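Long-range contacts in DNMT2 (Spodoptera frugiperda, PDB 4H0N), which probably methylates cytosine 38 in the anticodon loop of tRNA(Asp), using S-adenosyl-L-methionine as methyl donor, and can also methylate cytosine in DNA: residues 77-82 with 94-100; 113-117 with 327-332. The protein carries 3 engineered substitutions. One frame throughout, in Å; residues are numbered along the deposited sequence.

Interaction 1: 77-82 with 94-100; sequences PPCQPF and PRTNSFL. With SAH (S-adenosyl-L-homocysteine), chain E.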
loop_
_atom_site.group_PDB
_atom_site.type_symbol
_atom_site.label_atom_id
_atom_site.label_comp_id
_atom_site.label_asym_id
_atom_site.label_seq_id
_atom_site.Cartn_x
_atom_site.Cartn_y
_atom_site.Cartn_z
ATOM N N PRO A 77 -6.463 7.406 2.117
ATOM C CA PRO A 77 -6.275 8.751 1.566
ATOM C C PRO A 77 -4.801 9.114 1.423
ATOM O O PRO A 77 -4.035 8.956 2.373
ATOM C CB PRO A 77 -6.954 9.652 2.602
ATOM C CG PRO A 77 -6.931 8.868 3.868
ATOM C CD PRO A 77 -7.080 7.438 3.456
ATOM N N PRO A 78 -4.408 9.603 0.238
ATOM C CA PRO A 78 -3.017 9.928 -0.078
ATOM C C PRO A 78 -2.549 11.171 0.663
ATOM O O PRO A 78 -3.374 11.975 1.101
ATOM C CB PRO A 78 -3.077 10.223 -1.574
ATOM C CG PRO A 78 -4.447 10.763 -1.777
ATOM C CD PRO A 78 -5.317 9.953 -0.869
ATOM N N CYS A 79 -1.242 11.360 0.759
ATOM C CA CYS A 79 -0.693 12.578 1.329
ATOM C C CYS A 79 -0.469 13.605 0.231
ATOM O O CYS A 79 0.448 13.513 -0.558
ATOM C CB CYS A 79 0.622 12.277 2.007
ATOM S SG CYS A 79 1.117 13.384 3.319
ATOM N N GLN A 80 -1.331 14.600 0.226
ATOM C CA GLN A 80 -1.352 15.619 -0.771
ATOM C C GLN A 80 -1.410 16.908 -0.033
ATOM O O GLN A 80 -1.840 16.943 1.095
ATOM C CB GLN A 80 -2.574 15.470 -1.630
ATOM C CG GLN A 80 -2.474 14.332 -2.590
ATOM C CD GLN A 80 -3.613 14.330 -3.557
ATOM O OE1 GLN A 80 -4.747 14.216 -3.164
ATOM N NE2 GLN A 80 -3.311 14.428 -4.830
ATOM N N PRO A 81 -0.939 17.962 -0.666
ATOM C CA PRO A 81 -0.859 19.276 -0.047
ATOM C C PRO A 81 -2.180 19.986 0.131
ATOM O O PRO A 81 -3.134 19.716 -0.543
ATOM C CB PRO A 81 0.008 20.060 -1.021
ATOM C CG PRO A 81 0.019 19.269 -2.266
ATOM C CD PRO A 81 -0.040 17.864 -1.811
ATOM N N PHE A 82 -2.210 20.886 1.088
ATOM C CA PHE A 82 -3.233 21.891 1.173
ATOM C C PHE A 82 -2.723 23.247 0.711
ATOM O O PHE A 82 -3.484 24.056 0.267
ATOM C CB PHE A 82 -3.731 21.987 2.607
ATOM C CG PHE A 82 -4.049 20.667 3.213
ATOM C CD1 PHE A 82 -5.328 20.191 3.195
ATOM C CD2 PHE A 82 -3.062 19.894 3.764
ATOM C CE1 PHE A 82 -5.632 18.978 3.739
ATOM C CE2 PHE A 82 -3.354 18.672 4.302
ATOM C CZ PHE A 82 -4.648 18.216 4.293
ATOM N N PRO A 94 -7.783 18.767 -8.479
ATOM C CA PRO A 94 -7.792 17.325 -8.196
ATOM C C PRO A 94 -6.576 16.861 -7.409
ATOM O O PRO A 94 -6.540 15.721 -6.950
ATOM C CB PRO A 94 -7.756 16.691 -9.591
ATOM C CG PRO A 94 -8.159 17.775 -10.533
ATOM C CD PRO A 94 -7.677 19.040 -9.922
ATOM N N ARG A 95 -5.587 17.731 -7.259
ATOM C CA ARG A 95 -4.352 17.335 -6.605
ATOM C C ARG A 95 -4.224 17.890 -5.191
ATOM O O ARG A 95 -3.125 17.966 -4.647
ATOM C CB ARG A 95 -3.146 17.732 -7.459
ATOM C CG ARG A 95 -3.127 19.192 -7.865
ATOM C CD ARG A 95 -2.065 19.466 -8.921
ATOM N NE ARG A 95 -2.375 18.830 -10.200
ATOM C CZ ARG A 95 -3.139 19.378 -11.141
ATOM N NH1 ARG A 95 -3.678 20.575 -10.948
ATOM N NH2 ARG A 95 -3.366 18.729 -12.275
ATOM N N THR A 96 -5.342 18.273 -4.585
ATOM C CA THR A 96 -5.287 18.702 -3.194
ATOM C C THR A 96 -5.996 17.751 -2.244
ATOM O O THR A 96 -6.950 17.063 -2.618
ATOM C CB THR A 96 -5.806 20.136 -2.969
ATOM O OG1 THR A 96 -7.014 20.098 -2.202
ATOM C CG2 THR A 96 -6.052 20.822 -4.279
ATOM N N ASN A 97 -5.514 17.733 -1.008
ATOM C CA ASN A 97 -5.984 16.786 -0.014
ATOM C C ASN A 97 -7.495 16.858 0.192
ATOM O O ASN A 97 -8.076 17.935 0.328
ATOM C CB ASN A 97 -5.236 16.980 1.302
ATOM C CG ASN A 97 -4.926 15.672 1.983
ATOM O OD1 ASN A 97 -5.642 14.684 1.813
ATOM N ND2 ASN A 97 -3.848 15.651 2.757
ATOM N N SER A 98 -8.117 15.688 0.203
ATOM C CA SER A 98 -9.563 15.575 0.212
ATOM C C SER A 98 -10.059 15.065 1.556
ATOM O O SER A 98 -11.257 15.064 1.822
ATOM C CB SER A 98 -9.991 14.617 -0.899
ATOM O OG SER A 98 -9.024 14.604 -1.942
ATOM N N PHE A 99 -9.122 14.645 2.402
ATOM C CA PHE A 99 -9.439 13.957 3.652
ATOM C C PHE A 99 -10.224 14.810 4.645
ATOM O O PHE A 99 -11.082 14.299 5.373
ATOM C CB PHE A 99 -8.160 13.437 4.308
ATOM C CG PHE A 99 -8.405 12.423 5.385
ATOM C CD1 PHE A 99 -9.140 11.280 5.118
ATOM C CD2 PHE A 99 -7.898 12.605 6.662
ATOM C CE1 PHE A 99 -9.374 10.339 6.108
ATOM C CE2 PHE A 99 -8.129 11.668 7.657
ATOM C CZ PHE A 99 -8.868 10.535 7.379
ATOM N N LEU A 100 -9.924 16.105 4.676
ATOM C CA LEU A 100 -10.620 17.032 5.561
ATOM C C LEU A 100 -12.131 17.011 5.336
ATOM O O LEU A 100 -12.905 17.245 6.263
ATOM C CB LEU A 100 -10.091 18.455 5.382
ATOM C CG LEU A 100 -8.803 18.783 6.132
ATOM C CD1 LEU A 100 -8.556 20.281 6.124
ATOM C CD2 LEU A 100 -8.854 18.250 7.556
HETATM N N SAH E . -5.238 1.753 -1.558
HETATM C CA SAH E . -5.391 1.927 -2.998
HETATM C CB SAH E . -4.909 3.298 -3.489
HETATM C CG SAH E . -4.316 4.267 -2.469
HETATM S SD SAH E . -3.282 5.520 -3.276
HETATM C C SAH E . -4.745 0.785 -3.788
HETATM O O SAH E . -4.180 0.987 -4.865
HETATM O OXT SAH E . -4.782 -0.375 -3.380
HETATM C "C5'" SAH E . -4.606 6.759 -3.269
HETATM C "C4'" SAH E . -5.437 6.801 -4.552
HETATM O "O4'" SAH E . -6.584 7.601 -4.340
HETATM C "C3'" SAH E . -4.705 7.400 -5.746
HETATM O "O3'" SAH E . -4.468 6.398 -6.710
HETATM C "C2'" SAH E . -5.630 8.468 -6.309
HETATM O "O2'" SAH E . -5.917 8.236 -7.669
HETATM C "C1'" SAH E . -6.906 8.353 -5.494
HETATM N N9 SAH E . -7.437 9.678 -5.112
HETATM C C8 SAH E . -6.718 10.769 -4.692
HETATM N N7 SAH E . -7.578 11.782 -4.436
HETATM C C5 SAH E . -8.837 11.357 -4.688
HETATM C C6 SAH E . -10.077 11.980 -4.595
HETATM N N6 SAH E . -10.166 13.245 -4.192
HETATM N N1 SAH E . -11.218 11.278 -4.925
HETATM C C2 SAH E . -11.124 9.965 -5.345
HETATM N N3 SAH E . -9.891 9.353 -5.437
HETATM C C4 SAH E . -8.764 10.036 -5.114
#
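The carbonyl oxygen of Pro81 takes a nearly straight hydrogen bond from the backbone N of Asn97 (N to O 3.1 Å, 170° at the hydrogen), the donor lying tilted from the carbonyl plane; the CA of Thr96 adds a CA-H...O contact to the same oxygen. ND2 of Asn97 lies 2.9 Å from Gln80 O. CB of Asn97 lies over one face of the Phe82 ring, and ring and amide planes are only 25° apart. Phe82 CG stands beside its own backbone N (chi1 -48°), a setting in which Phe82 CE1 is also 4.0 Å from Leu100 CG. Were the ring cut back to an alanine here, Asn97 CB would probably lose the flat surface it rests against and Leu100 this apolar partner.

This bond and the packing join the Pro-Pro-Cys-Gln loop of C5-methyltransferases, with the probable catalytic Cys79, to the segment carrying Ser98; both line the cofactor pocket. Pro78 CG meets SAH C8 at 3.7 Å, while SAH N6 gives a weak hydrogen bond to Ser98 OG (2.9 Å). Pro77 CG packs on Phe99 CD1 at 3.5 Å; both residues rest on Met117 of strand 114-119, and Phe99 and Leu100 also touch helix 127-138.

Interaction 2: 113-117 with 327-332; sequences DYILM and LLKILF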
loop_
_atom_site.group_PDB
_atom_site.type_symbol
_atom_site.label_atom_id
_atom_site.label_comp_id
_atom_site.label_asym_id
_atom_site.label_seq_id
_atom_site.Cartn_x
_atom_site.Cartn_y
_atom_site.Cartn_z
ATOM N N ASP A 113 -20.750 2.056 10.579
ATOM C CA ASP A 113 -20.406 1.430 11.858
ATOM C C ASP A 113 -18.915 1.132 12.003
ATOM O O ASP A 113 -18.350 1.239 13.092
ATOM C CB ASP A 113 -21.199 0.134 12.051
ATOM C CG ASP A 113 -22.612 0.379 12.540
ATOM O OD1 ASP A 113 -22.822 1.346 13.299
ATOM O OD2 ASP A 113 -23.512 -0.402 12.169
ATOM N N TYR A 114 -18.282 0.743 10.908
ATOM C CA TYR A 114 -16.890 0.348 10.961
ATOM C C TYR A 114 -16.059 1.150 9.974
ATOM O O TYR A 114 -16.422 1.285 8.809
ATOM C CB TYR A 114 -16.758 -1.140 10.652
ATOM C CG TYR A 114 -17.725 -2.020 11.407
ATOM C CD1 TYR A 114 -18.958 -2.356 10.860
ATOM C CD2 TYR A 114 -17.400 -2.535 12.657
ATOM C CE1 TYR A 114 -19.846 -3.173 11.540
ATOM C CE2 TYR A 114 -18.280 -3.353 13.345
ATOM C CZ TYR A 114 -19.501 -3.668 12.783
ATOM O OH TYR A 114 -20.383 -4.480 13.468
ATOM N N ILE A 115 -14.937 1.677 10.443
ATOM C CA ILE A 115 -14.027 2.411 9.576
ATOM C C ILE A 115 -12.638 1.823 9.715
ATOM O O ILE A 115 -12.171 1.592 10.829
ATOM C CB ILE A 115 -13.963 3.902 9.963
ATOM C CG1 ILE A 115 -15.332 4.561 9.805
ATOM C CG2 ILE A 115 -12.954 4.635 9.114
ATOM C CD1 ILE A 115 -15.358 6.018 10.239
ATOM N N LEU A 116 -11.985 1.557 8.586
ATOM C CA LEU A 116 -10.565 1.201 8.583
ATOM C C LEU A 116 -9.814 2.120 7.637
ATOM O O LEU A 116 -10.146 2.204 6.456
ATOM C CB LEU A 116 -10.348 -0.260 8.171
ATOM C CG LEU A 116 -8.916 -0.804 8.295
ATOM C CD1 LEU A 116 -8.963 -2.287 8.615
ATOM C CD2 LEU A 116 -8.081 -0.562 7.037
ATOM N N MET A 117 -8.794 2.797 8.155
ATOM C CA MET A 117 -7.974 3.666 7.327
ATOM C C MET A 117 -6.494 3.308 7.389
ATOM O O MET A 117 -5.945 3.108 8.469
ATOM C CB MET A 117 -8.164 5.125 7.735
ATOM C CG MET A 117 -7.175 6.083 7.083
ATOM S SD MET A 117 -6.999 7.642 7.968
ATOM C CE MET A 117 -6.937 7.060 9.658
ATOM N N LEU A 327 -6.267 -6.800 10.210
ATOM C CA LEU A 327 -6.890 -5.712 10.961
ATOM C C LEU A 327 -8.408 -5.785 10.838
ATOM O O LEU A 327 -9.132 -5.499 11.795
ATOM C CB LEU A 327 -6.386 -4.351 10.477
ATOM C CG LEU A 327 -4.936 -3.974 10.784
ATOM C CD1 LEU A 327 -4.549 -2.721 10.031
ATOM C CD2 LEU A 327 -4.728 -3.774 12.270
ATOM N N LEU A 328 -8.884 -6.169 9.655
ATOM C CA LEU A 328 -10.314 -6.387 9.439
ATOM C C LEU A 328 -10.868 -7.444 10.390
ATOM O O LEU A 328 -11.960 -7.276 10.932
ATOM C CB LEU A 328 -10.606 -6.765 7.983
ATOM C CG LEU A 328 -10.579 -5.628 6.956
ATOM C CD1 LEU A 328 -10.671 -6.177 5.542
ATOM C CD2 LEU A 328 -11.705 -4.652 7.215
ATOM N N LYS A 329 -10.116 -8.524 10.599
ATOM C CA LYS A 329 -10.509 -9.543 11.575
ATOM C C LYS A 329 -10.636 -8.940 12.968
ATOM O O LYS A 329 -11.598 -9.212 13.687
ATOM C CB LYS A 329 -9.512 -10.703 11.605
ATOM C CG LYS A 329 -9.500 -11.528 10.338
ATOM C CD LYS A 329 -8.387 -12.559 10.359
ATOM C CE LYS A 329 -8.125 -13.081 8.962
ATOM N NZ LYS A 329 -7.543 -14.448 8.984
ATOM N N ILE A 330 -9.666 -8.115 13.338
ATOM C CA ILE A 330 -9.668 -7.479 14.645
ATOM C C ILE A 330 -10.819 -6.480 14.772
ATOM O O ILE A 330 -11.551 -6.482 15.766
ATOM C CB ILE A 330 -8.319 -6.790 14.911
ATOM C CG1 ILE A 330 -7.245 -7.844 15.177
ATOM C CG2 ILE A 330 -8.415 -5.830 16.080
ATOM C CD1 ILE A 330 -5.864 -7.281 15.320
ATOM N N LEU A 331 -10.988 -5.649 13.749
ATOM C CA LEU A 331 -12.019 -4.618 13.743
ATOM C C LEU A 331 -13.435 -5.180 13.904
ATOM O O LEU A 331 -14.308 -4.531 14.484
ATOM C CB LEU A 331 -11.925 -3.792 12.455
ATOM C CG LEU A 331 -12.952 -2.670 12.247
ATOM C CD1 LEU A 331 -12.952 -1.697 13.421
ATOM C CD2 LEU A 331 -12.705 -1.935 10.937
ATOM N N PHE A 332 -13.661 -6.388 13.400
ATOM C CA PHE A 332 -15.003 -6.960 13.370
ATOM C C PHE A 332 -15.242 -8.038 14.425
ATOM O O PHE A 332 -16.329 -8.613 14.496
ATOM C CB PHE A 332 -15.321 -7.500 11.973
ATOM C CG PHE A 332 -15.560 -6.423 10.952
ATOM C CD1 PHE A 332 -16.847 -6.132 10.521
ATOM C CD2 PHE A 332 -14.505 -5.686 10.436
ATOM C CE1 PHE A 332 -17.072 -5.132 9.584
ATOM C CE2 PHE A 332 -14.727 -4.690 9.504
ATOM C CZ PHE A 332 -16.010 -4.413 9.076
#
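In the Rossmann-like methyltransferase core, the last helix of the chain packs on the central sheet, and here residues Tyr114 and Leu116 of strand 114-117 meet helix segment 327-332. The two axes come within 9.6 Å and run roughly antiparallel, at 152° between their N-to-C directions. At one end the rings of Tyr114 and Phe332 form an offset face-to-face stack, with centroids 4.3 Å apart and planes inclined by 26°; CE1 of Phe332 stands over the rim of the Tyr114 face, nearest CD1 at 3.6 Å. Midway, Leu331 sends CD2 down to the strand, where it lies 3.6 Å from Ile115 O and is flanked by the CB atoms of Tyr114 (4.1 Å) and Leu116 (4.0 Å). At the other end Leu116 has CG anti to the backbone N (chi1 -173°), which brings CD1 up to Leu327 CB at 3.8 Å and Leu328 CD2 at 3.9 Å. Leu327 and Leu331, like Leu328 and Phe332, are spaced one helical turn apart and joined by backbone hydrogen bonds, and the contacts of all four show these positions meeting the strand.

His4 and Trp20 set their rings edge-to-face with Phe332. The helix also covers strand 161-168, through Leu327 on Tyr163 and Leu331 on Thr165, while strand 114-119 lies between that strand and strand 72-75.

Overall arrangement
The two interactions share strand 114-119. Interaction 2 covers one side of it with the C-terminal helix, whereas Met117, which takes no part in that contact, meets Phe99 and Pro77 of interaction 1; its SD lies 3.5 Å from Phe99 CZ. The centres are 23 Å apart, yet the two interactions touch at this methionine. Interaction 1 is partly buried, joins a loop to a loop that leads into helix 99-105 beside the cofactor, and combines a backbone hydrogen bond and amide contacts with ring packing. Interaction 2 is buried, links regular elements over 200 residues apart in sequence, and is made of leucine packing and one aromatic stack.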